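Local coordinates for protein glycoside hydrolase family 81 (PDB 6FOP) that probably hydrolyses beta-1,3-glucans such as laminarin as part of the cellulosome of Clostridium thermocellum, at residues V230-N235 with G520-T525; Y264-R269 with T298-H303; T526-V531 with S585-K590. One frame throughout, in Å; residues are numbered along the deposited sequence. Where two conformers were deposited one is given.

Interaction 1 (V230-N235 with G520-T525); sequences VEWSYN and GIYLYT
Trp232 and Tyr522 lie face against face in an offset stack: the six-membered part of the indole and the phenol ring have centroids 4.1 Å apart, with planes turned by 11°. The overlap is slid along the indole. Trp232 CE3 sits 3.5 Å above the plane of the Tyr522 ring, over its centre, while Tyr522 CB makes a CH-pi contact with the five-membered part of the indole, 3.8 Å from its centroid. Trp232 reaches this pose with CG between the backbone N and the carbonyl carbon (chi1 56°), and its CB also touches Tyr522 CD1 at 3.6 Å. Such pairing shows how a strand can be laid across a helix: the segment 230-235 passes over 520-525 at close to a right angle, with axes 8.5 Å apart, and its alternate residues Val230, Trp232 and Tyr234 turn their side chains to the helix. The strand forms one margin of a three-stranded antiparallel sheet, whose middle strand, 240-251, also touches Ile521 and Tyr522. Further along, Ile521 lifts its terminal methyl onto the phenol of Tyr234, CD1 standing 3.6 Å from the ring centroid and almost on the ring normal. Beyond the stack, the hydroxyl end of Tyr522 meets a branch of Val230, OH to CG2 at 3.8 Å, and Phe470 packs steeply inclined against the Tyr522 ring.

Interaction 2 (Y264-R269 with T298-H303); sequences YPHQWR and TVYRYH
Tyr300 OH gives its hydrogen to His266 O at 2.8 Å, the one hydrogen bond between the two segments. The carbonyl oxygen lies at the edge of the phenol, in the ring plane, but from the carbonyl's side the hydroxyl stands well above the plane, 48° out of it. The imidazole of His266 comes beside the same hydroxyl, CD2 lying 3.5 Å from Tyr300 OH; a chi1 of 77° swings the ring back over its own backbone to put it there, and its ND1 is hydrogen-bonded to Tyr534 OH on the neighbouring helix. Two residues before Tyr300 on the strand, Thr298 turns its methyl to the helix, CG2 lying 3.7 Å from Gln267 O and 4.0 Å from Gln267 CB. The backbone oxygen of Gln267 accepts a hydrogen bond from Asn271 ND2. The Gln267 side chain, extended beyond CG, serves its own helix, OE1 accepting from Tyr264 N at 2.9 Å. A strand of the three-stranded sheet thus holds a single helical turn, 265-268, with Tyr264 at its N-cap position and the Gln267 side chain receiving the N-H of that N-cap residue.

Interaction 3 (T526-V531 with S585-K590); sequences TEVEAV and SLYLGK
Tyr587 is the first residue of 585-590 to meet the helix, and it does so with CB and ring together. Tyr587 CB rests 3.7 Å from Val528 CG1, while Val528 CG2 stands over one face of the phenol, 4.0 Å from the centroid and shifted toward the rim. Both methyls thus approach from the same side of the phenol, CG1 by the tyrosine CB and CG2 over the ring. Val531, one turn on, adds a looser touch through CG1 to Tyr587 CE1 at 4.4 Å. Leu588 backs the other face of the ring with CG, so the phenol is held between the helix and its own chain neighbour. At Lys590 the side chain runs extended before bending at its last torsion; Lys590 CE packs 3.8 Å from Val528 CG1. Lys590 NZ lies 4.6 Å from Glu529 OE2, too far for a salt bridge, but one water spans the gap, donating to OE2 and accepting from NZ. The connection between helices 570-575 and 592-606, which includes the 3-10 turn 586-588, packs here against helix 514-534, with Tyr587 also resting on Ser495 and Ile498 of helix 494-511.

In the fold
Helix 514-534 carries both interaction 1 and interaction 3, on successive turns, with centres 14 Å apart. Interaction 2 lies about 11 Å from the centre of each and bridges the two: Thr525 packs on Tyr300 and Tyr302, and Tyr300 also lies against Glu529. Interactions 1 and 2 draw on the same three-stranded sheet, through its two outermost strands. Along the chain, interaction 2 is nested within the long loop closed by interaction 1, and interaction 3 follows. One helix of the family 81 C-terminal domain, probably an (alpha/alpha)6 barrel as in relatives, is thereby packed against the preceding sheet and against a later helix connection.

Interaction 1 (V230-N235 with G520-T525)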
loop_
_atom_site.group_PDB
_atom_site.type_symbol
_atom_site.label_atom_id
_atom_site.label_comp_id
_atom_site.label_asym_id
_atom_site.label_seq_id
_atom_site.Cartn_x
_atom_site.Cartn_y
_atom_site.Cartn_z
ATOM N N VAL A 230 -11.709 8.749 0.191
ATOM C CA VAL A 230 -11.834 7.833 -0.956
ATOM C C VAL A 230 -13.072 6.974 -0.827
ATOM O O VAL A 230 -13.489 6.638 0.273
ATOM C CB VAL A 230 -10.614 6.954 -1.172
ATOM C CG1 VAL A 230 -9.413 7.834 -1.468
ATOM C CG2 VAL A 230 -10.361 6.001 0.007
ATOM N N GLU A 231 -13.647 6.642 -1.984
ATOM C CA GLU A 231 -14.711 5.648 -2.076
ATOM C C GLU A 231 -14.402 4.789 -3.293
ATOM O O GLU A 231 -13.739 5.253 -4.221
ATOM C CB GLU A 231 -16.078 6.294 -2.279
ATOM C CG GLU A 231 -16.463 7.384 -1.322
ATOM C CD GLU A 231 -17.583 8.202 -1.945
ATOM O OE1 GLU A 231 -17.331 9.215 -2.677
ATOM O OE2 GLU A 231 -18.710 7.766 -1.782
ATOM N N TRP A 232 -14.863 3.542 -3.294
ATOM C CA TRP A 232 -14.586 2.637 -4.413
ATOM C C TRP A 232 -15.813 1.846 -4.813
ATOM O O TRP A 232 -16.734 1.654 -4.012
ATOM C CB TRP A 232 -13.436 1.672 -4.094
ATOM C CG TRP A 232 -13.636 0.873 -2.879
ATOM C CD1 TRP A 232 -14.309 -0.328 -2.777
ATOM C CD2 TRP A 232 -13.171 1.178 -1.565
ATOM N NE1 TRP A 232 -14.276 -0.764 -1.496
ATOM C CE2 TRP A 232 -13.589 0.130 -0.722
ATOM C CE3 TRP A 232 -12.427 2.240 -1.017
ATOM C CZ2 TRP A 232 -13.312 0.124 0.643
ATOM C CZ3 TRP A 232 -12.142 2.212 0.318
ATOM C CH2 TRP A 232 -12.588 1.166 1.139
ATOM N N SER A 233 -15.781 1.365 -6.056
ATOM C CA SER A 233 -16.840 0.519 -6.581
ATOM C C SER A 233 -16.291 -0.490 -7.581
ATOM O O SER A 233 -15.606 -0.094 -8.533
ATOM C CB SER A 233 -17.914 1.398 -7.239
ATOM O OG SER A 233 -18.929 0.585 -7.797
ATOM N N TYR A 234 -16.581 -1.771 -7.364
ATOM C CA TYR A 234 -16.288 -2.829 -8.319
ATOM C C TYR A 234 -17.543 -3.023 -9.149
ATOM O O TYR A 234 -18.631 -3.278 -8.597
ATOM C CB TYR A 234 -15.956 -4.122 -7.578
ATOM C CG TYR A 234 -15.901 -5.377 -8.428
ATOM C CD1 TYR A 234 -15.118 -5.455 -9.578
ATOM C CD2 TYR A 234 -16.656 -6.494 -8.078
ATOM C CE1 TYR A 234 -15.051 -6.636 -10.333
ATOM C CE2 TYR A 234 -16.600 -7.665 -8.807
ATOM C CZ TYR A 234 -15.825 -7.730 -9.943
ATOM O OH TYR A 234 -15.788 -8.940 -10.628
ATOM N N ASN A 235 -17.398 -2.910 -10.462
ATOM C CA ASN A 235 -18.465 -3.208 -11.410
ATOM C C ASN A 235 -18.235 -4.582 -11.991
ATOM O O ASN A 235 -17.364 -4.777 -12.827
ATOM C CB ASN A 235 -18.503 -2.158 -12.513
ATOM C CG ASN A 235 -19.704 -2.316 -13.410
ATOM O OD1 ASN A 235 -20.127 -3.432 -13.697
ATOM N ND2 ASN A 235 -20.258 -1.207 -13.874
ATOM N N GLY A 520 -11.237 -6.046 -1.167
ATOM C CA GLY A 520 -10.081 -6.757 -1.705
ATOM C C GLY A 520 -9.752 -6.357 -3.128
ATOM O O GLY A 520 -8.572 -6.185 -3.472
ATOM N N ILE A 521 -10.775 -6.255 -3.972
ATOM C CA ILE A 521 -10.585 -5.879 -5.363
ATOM C C ILE A 521 -9.998 -4.481 -5.452
ATOM O O ILE A 521 -9.086 -4.223 -6.240
ATOM C CB ILE A 521 -11.860 -6.081 -6.196
ATOM C CG1 ILE A 521 -12.196 -7.576 -6.242
ATOM C CG2 ILE A 521 -11.713 -5.484 -7.592
ATOM C CD1 ILE A 521 -13.529 -7.902 -6.867
ATOM N N TYR A 522 -10.524 -3.571 -4.647
ATOM C CA TYR A 522 -9.983 -2.204 -4.547
ATOM C C TYR A 522 -8.496 -2.195 -4.192
ATOM O O TYR A 522 -7.644 -1.579 -4.874
ATOM C CB TYR A 522 -10.822 -1.400 -3.534
ATOM C CG TYR A 522 -10.157 -0.145 -2.969
ATOM C CD1 TYR A 522 -9.964 0.978 -3.765
ATOM C CD2 TYR A 522 -9.679 -0.106 -1.670
ATOM C CE1 TYR A 522 -9.349 2.122 -3.270
ATOM C CE2 TYR A 522 -9.041 1.031 -1.186
ATOM C CZ TYR A 522 -8.888 2.126 -1.979
ATOM O OH TYR A 522 -8.251 3.240 -1.480
ATOM N N LEU A 523 -8.165 -2.883 -3.101
ATOM C CA LEU A 523 -6.767 -2.921 -2.646
ATOM C C LEU A 523 -5.841 -3.568 -3.648
ATOM O O LEU A 523 -4.770 -3.046 -3.959
ATOM C CB LEU A 523 -6.673 -3.606 -1.285
ATOM C CG LEU A 523 -7.442 -2.931 -0.145
ATOM C CD1 LEU A 523 -7.564 -3.863 1.058
ATOM C CD2 LEU A 523 -6.745 -1.629 0.267
ATOM N N TYR A 524 -6.232 -4.752 -4.102
ATOM C CA TYR A 524 -5.430 -5.526 -5.028
ATOM C C TYR A 524 -5.176 -4.782 -6.324
ATOM O O TYR A 524 -4.030 -4.638 -6.773
ATOM C CB TYR A 524 -6.158 -6.854 -5.312
ATOM C CG TYR A 524 -5.505 -7.722 -6.366
ATOM C CD1 TYR A 524 -4.462 -8.588 -6.058
ATOM C CD2 TYR A 524 -5.914 -7.649 -7.684
ATOM C CE1 TYR A 524 -3.865 -9.361 -7.053
ATOM C CE2 TYR A 524 -5.334 -8.438 -8.666
ATOM C CZ TYR A 524 -4.308 -9.285 -8.350
ATOM O OH TYR A 524 -3.742 -10.046 -9.336
ATOM N N THR A 525 -6.244 -4.310 -6.953
ATOM C CA THR A 525 -6.126 -3.663 -8.245
ATOM C C THR A 525 -5.274 -2.403 -8.149
ATOM O O THR A 525 -4.412 -2.144 -8.985
ATOM C CB THR A 525 -7.530 -3.377 -8.799
ATOM O OG1 THR A 525 -8.298 -4.611 -8.843
ATOM C CG2 THR A 525 -7.456 -2.807 -10.188
#

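Interaction 2 (Y264-R269 with T298-H303)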
loop_
_atom_site.group_PDB
_atom_site.type_symbol
_atom_site.label_atom_id
_atom_site.label_comp_id
_atom_site.label_asym_id
_atom_site.label_seq_id
_atom_site.Cartn_x
_atom_site.Cartn_y
_atom_site.Cartn_z
ATOM N N TYR A 264 -0.460 11.583 -8.887
ATOM C CA TYR A 264 0.671 10.742 -9.230
ATOM C C TYR A 264 0.445 10.036 -10.574
ATOM O O TYR A 264 -0.718 9.864 -11.009
ATOM C CB TYR A 264 0.826 9.681 -8.181
ATOM C CG TYR A 264 1.247 10.103 -6.793
ATOM C CD1 TYR A 264 2.497 10.662 -6.554
ATOM C CD2 TYR A 264 0.388 9.947 -5.699
ATOM C CE1 TYR A 264 2.915 10.961 -5.262
ATOM C CE2 TYR A 264 0.813 10.205 -4.407
ATOM C CZ TYR A 264 2.061 10.733 -4.185
ATOM O OH TYR A 264 2.440 10.940 -2.876
ATOM N N PRO A 265 1.521 9.550 -11.209
ATOM C CA PRO A 265 1.345 8.798 -12.459
ATOM C C PRO A 265 0.349 7.639 -12.410
ATOM O O PRO A 265 -0.407 7.452 -13.372
ATOM C CB PRO A 265 2.758 8.294 -12.739
ATOM C CG PRO A 265 3.624 9.381 -12.189
ATOM C CD PRO A 265 2.937 9.790 -10.922
ATOM N N HIS A 266 0.322 6.864 -11.326
ATOM C CA HIS A 266 -0.660 5.767 -11.305
ATOM C C HIS A 266 -2.108 6.251 -11.332
ATOM O O HIS A 266 -3.022 5.453 -11.602
ATOM C CB HIS A 266 -0.428 4.812 -10.129
ATOM C CG HIS A 266 -0.901 5.351 -8.826
ATOM N ND1 HIS A 266 -0.150 6.243 -8.097
ATOM C CD2 HIS A 266 -2.044 5.151 -8.126
ATOM C CE1 HIS A 266 -0.822 6.593 -7.023
ATOM N NE2 HIS A 266 -1.969 5.934 -7.009
ATOM N N GLN A 267 -2.337 7.533 -11.014
ATOM C CA GLN A 267 -3.664 8.142 -11.072
ATOM C C GLN A 267 -3.933 8.794 -12.421
ATOM O O GLN A 267 -5.036 8.677 -12.948
ATOM C CB GLN A 267 -3.827 9.198 -9.984
ATOM C CG GLN A 267 -3.767 8.610 -8.575
ATOM C CD GLN A 267 -3.554 9.627 -7.485
ATOM O OE1 GLN A 267 -2.848 10.596 -7.683
ATOM N NE2 GLN A 267 -4.146 9.408 -6.339
ATOM N N TRP A 268 -2.963 9.546 -12.960
ATOM C CA TRP A 268 -3.242 10.268 -14.214
ATOM C C TRP A 268 -3.031 9.464 -15.477
ATOM O O TRP A 268 -3.619 9.786 -16.515
ATOM C CB TRP A 268 -2.479 11.611 -14.297
ATOM C CG TRP A 268 -0.966 11.611 -14.279
ATOM C CD1 TRP A 268 -0.182 12.033 -13.249
ATOM C CD2 TRP A 268 -0.061 11.217 -15.326
ATOM N NE1 TRP A 268 1.137 11.952 -13.591
ATOM C CE2 TRP A 268 1.237 11.452 -14.863
ATOM C CE3 TRP A 268 -0.230 10.753 -16.634
ATOM C CZ2 TRP A 268 2.380 11.152 -15.635
ATOM C CZ3 TRP A 268 0.918 10.455 -17.406
ATOM C CH2 TRP A 268 2.191 10.663 -16.894
ATOM N N ARG A 269 -2.212 8.413 -15.411
ATOM C CA ARG A 269 -1.859 7.704 -16.655
ATOM C C ARG A 269 -3.096 7.047 -17.272
ATOM O O ARG A 269 -3.812 6.292 -16.608
ATOM C CB ARG A 269 -0.780 6.675 -16.417
ATOM C CG ARG A 269 -0.175 6.141 -17.718
ATOM C CD ARG A 269 0.647 4.902 -17.473
ATOM N NE ARG A 269 1.697 5.119 -16.495
ATOM C CZ ARG A 269 2.830 5.794 -16.731
ATOM N NH1 ARG A 269 3.046 6.392 -17.906
ATOM N NH2 ARG A 269 3.715 5.904 -15.771
ATOM N N THR A 298 -10.396 7.580 -10.630
ATOM C CA THR A 298 -9.576 6.687 -11.449
ATOM C C THR A 298 -10.440 5.466 -11.722
ATOM O O THR A 298 -11.279 5.072 -10.877
ATOM C CB THR A 298 -8.283 6.259 -10.732
ATOM O OG1 THR A 298 -8.606 5.569 -9.516
ATOM C CG2 THR A 298 -7.390 7.438 -10.439
ATOM N N VAL A 299 -10.194 4.835 -12.869
ATOM C CA VAL A 299 -10.895 3.585 -13.226
ATOM C C VAL A 299 -9.839 2.635 -13.784
ATOM O O VAL A 299 -9.154 2.955 -14.751
ATOM C CB VAL A 299 -12.022 3.795 -14.264
ATOM C CG1 VAL A 299 -12.737 2.471 -14.513
ATOM C CG2 VAL A 299 -13.037 4.824 -13.749
ATOM N N TYR A 300 -9.708 1.479 -13.135
ATOM C CA TYR A 300 -8.798 0.441 -13.581
ATOM C C TYR A 300 -9.576 -0.771 -14.039
ATOM O O TYR A 300 -10.607 -1.086 -13.501
ATOM C CB TYR A 300 -7.891 0.046 -12.424
ATOM C CG TYR A 300 -7.097 1.186 -11.795
ATOM C CD1 TYR A 300 -6.370 2.083 -12.562
ATOM C CD2 TYR A 300 -7.004 1.298 -10.417
ATOM C CE1 TYR A 300 -5.633 3.119 -11.964
ATOM C CE2 TYR A 300 -6.275 2.307 -9.814
ATOM C CZ TYR A 300 -5.573 3.200 -10.588
ATOM O OH TYR A 300 -4.861 4.193 -9.959
ATOM N N ARG A 301 -9.011 -1.512 -14.971
ATOM C CA ARG A 301 -9.545 -2.827 -15.328
ATOM C C ARG A 301 -8.980 -3.870 -14.355
ATOM O O ARG A 301 -7.774 -3.958 -14.125
ATOM C CB ARG A 301 -9.195 -3.170 -16.766
ATOM C CG ARG A 301 -9.920 -2.305 -17.767
ATOM C CD ARG A 301 -9.922 -2.895 -19.170
ATOM N NE ARG A 301 -10.268 -1.896 -20.178
ATOM C CZ ARG A 301 -11.502 -1.469 -20.438
ATOM N NH1 ARG A 301 -12.551 -1.941 -19.763
ATOM N NH2 ARG A 301 -11.693 -0.545 -21.383
ATOM N N TYR A 302 -9.897 -4.658 -13.811
ATOM C CA TYR A 302 -9.581 -5.806 -12.985
ATOM C C TYR A 302 -9.537 -7.022 -13.904
ATOM O O TYR A 302 -10.407 -7.182 -14.754
ATOM C CB TYR A 302 -10.682 -5.970 -11.957
ATOM C CG TYR A 302 -10.645 -7.244 -11.134
ATOM C CD1 TYR A 302 -9.629 -7.486 -10.209
ATOM C CD2 TYR A 302 -11.671 -8.169 -11.239
ATOM C CE1 TYR A 302 -9.619 -8.614 -9.425
ATOM C CE2 TYR A 302 -11.681 -9.309 -10.452
ATOM C CZ TYR A 302 -10.658 -9.528 -9.542
ATOM O OH TYR A 302 -10.670 -10.652 -8.756
ATOM N N HIS A 303 -8.519 -7.865 -13.752
ATOM C CA HIS A 303 -8.302 -8.996 -14.651
ATOM C C HIS A 303 -8.577 -10.347 -14.027
ATOM O O HIS A 303 -8.203 -11.383 -14.611
ATOM C CB HIS A 303 -6.880 -8.959 -15.200
ATOM C CG HIS A 303 -6.619 -7.740 -16.011
ATOM N ND1 HIS A 303 -6.923 -7.666 -17.348
ATOM C CD2 HIS A 303 -6.143 -6.520 -15.666
ATOM C CE1 HIS A 303 -6.637 -6.454 -17.795
ATOM N NE2 HIS A 303 -6.153 -5.747 -16.797
#

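Interaction 3 (T526-V531 with S585-K590)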
loop_
_atom_site.group_PDB
_atom_site.type_symbol
_atom_site.label_atom_id
_atom_site.label_comp_id
_atom_site.label_asym_id
_atom_site.label_seq_id
_atom_site.Cartn_x
_atom_site.Cartn_y
_atom_site.Cartn_z
ATOM N N THR A 526 -5.519 -1.620 -7.092
ATOM C CA THR A 526 -4.786 -0.364 -6.959
ATOM C C THR A 526 -3.301 -0.633 -6.646
ATOM O O THR A 526 -2.425 -0.041 -7.285
ATOM C CB THR A 526 -5.411 0.512 -5.890
ATOM O OG1 THR A 526 -6.798 0.730 -6.172
ATOM C CG2 THR A 526 -4.696 1.867 -5.863
ATOM N N GLU A 527 -2.996 -1.531 -5.693
ATOM C CA GLU A 527 -1.602 -1.821 -5.406
ATOM C C GLU A 527 -0.852 -2.319 -6.624
ATOM O O GLU A 527 0.290 -1.912 -6.872
ATOM C CB GLU A 527 -1.458 -2.750 -4.194
ATOM C CG GLU A 527 -0.031 -2.790 -3.660
ATOM C CD GLU A 527 0.153 -2.414 -2.194
ATOM O OE1 GLU A 527 -0.845 -2.387 -1.424
ATOM O OE2 GLU A 527 1.313 -2.099 -1.822
ATOM N N VAL A 528 -1.499 -3.160 -7.420
ATOM C CA VAL A 528 -0.858 -3.652 -8.634
ATOM C C VAL A 528 -0.515 -2.466 -9.564
ATOM O O VAL A 528 0.580 -2.406 -10.137
ATOM C CB VAL A 528 -1.753 -4.679 -9.350
ATOM C CG1 VAL A 528 -1.265 -4.927 -10.774
ATOM C CG2 VAL A 528 -1.758 -6.005 -8.562
ATOM N N GLU A 529 -1.452 -1.534 -9.710
ATOM C CA GLU A 529 -1.202 -0.362 -10.576
ATOM C C GLU A 529 -0.014 0.461 -10.055
ATOM O O GLU A 529 0.860 0.885 -10.842
ATOM C CB GLU A 529 -2.433 0.530 -10.654
ATOM C CG GLU A 529 -3.578 -0.077 -11.419
ATOM C CD GLU A 529 -3.361 -0.140 -12.921
ATOM O OE1 GLU A 529 -2.625 0.707 -13.490
ATOM O OE2 GLU A 529 -3.981 -1.002 -13.553
ATOM N N ALA A 530 0.058 0.658 -8.731
ATOM C CA ALA A 530 1.190 1.376 -8.146
ATOM C C ALA A 530 2.511 0.610 -8.340
ATOM O O ALA A 530 3.543 1.192 -8.678
ATOM C CB ALA A 530 0.934 1.667 -6.669
ATOM N N VAL A 531 2.474 -0.700 -8.144
ATOM C CA VAL A 531 3.642 -1.550 -8.303
ATOM C C VAL A 531 4.224 -1.451 -9.701
ATOM O O VAL A 531 5.445 -1.332 -9.880
ATOM C CB VAL A 531 3.295 -2.997 -7.906
ATOM C CG1 VAL A 531 4.362 -3.967 -8.365
ATOM C CG2 VAL A 531 3.161 -3.071 -6.416
ATOM N N SER A 585 -0.843 -13.815 -8.758
ATOM C CA SER A 585 0.432 -13.172 -9.100
ATOM C C SER A 585 0.674 -13.027 -10.586
ATOM O O SER A 585 1.757 -12.608 -11.000
ATOM C CB SER A 585 1.614 -13.886 -8.456
ATOM O OG SER A 585 1.561 -13.848 -7.045
ATOM N N LEU A 586 -0.328 -13.310 -11.408
ATOM C CA LEU A 586 -0.140 -13.170 -12.831
ATOM C C LEU A 586 0.158 -11.733 -13.254
ATOM O O LEU A 586 0.739 -11.515 -14.317
ATOM C CB LEU A 586 -1.324 -13.732 -13.603
ATOM C CG LEU A 586 -1.571 -15.255 -13.434
ATOM C CD1 LEU A 586 -2.894 -15.674 -14.057
ATOM C CD2 LEU A 586 -0.420 -16.079 -14.004
ATOM N N TYR A 587 -0.228 -10.754 -12.417
ATOM C CA TYR A 587 0.096 -9.359 -12.692
ATOM C C TYR A 587 1.562 -9.128 -12.923
ATOM O O TYR A 587 1.919 -8.183 -13.617
ATOM C CB TYR A 587 -0.389 -8.425 -11.557
ATOM C CG TYR A 587 0.422 -8.517 -10.292
ATOM C CD1 TYR A 587 1.552 -7.705 -10.095
ATOM C CD2 TYR A 587 0.141 -9.475 -9.326
ATOM C CE1 TYR A 587 2.335 -7.840 -8.965
ATOM C CE2 TYR A 587 0.918 -9.627 -8.209
ATOM C CZ TYR A 587 2.030 -8.804 -8.017
ATOM O OH TYR A 587 2.808 -8.951 -6.897
ATOM N N LEU A 588 2.419 -9.972 -12.349
ATOM C CA LEU A 588 3.853 -9.802 -12.555
ATOM C C LEU A 588 4.241 -9.844 -14.028
ATOM O O LEU A 588 5.246 -9.258 -14.429
ATOM C CB LEU A 588 4.610 -10.907 -11.818
ATOM C CG LEU A 588 4.587 -10.850 -10.294
ATOM C CD1 LEU A 588 5.182 -12.110 -9.694
ATOM C CD2 LEU A 588 5.337 -9.599 -9.805
ATOM N N GLY A 589 3.445 -10.568 -14.803
ATOM C CA GLY A 589 3.665 -10.773 -16.221
ATOM C C GLY A 589 2.891 -9.876 -17.158
ATOM O O GLY A 589 2.792 -10.174 -18.345
ATOM N N LYS A 590 2.379 -8.738 -16.664
ATOM C CA LYS A 590 1.700 -7.777 -17.564
ATOM C C LYS A 590 2.479 -7.486 -18.831
ATOM O O LYS A 590 1.908 -7.396 -19.919
ATOM C CB LYS A 590 1.431 -6.467 -16.825
ATOM C CG LYS A 590 0.204 -6.487 -15.958
ATOM C CD LYS A 590 -0.064 -5.041 -15.539
ATOM C CE LYS A 590 -1.241 -4.912 -14.610
ATOM N NZ LYS A 590 -2.548 -4.952 -15.323
HETATM O O HOH W 1 -2.411 -2.092 -15.602
#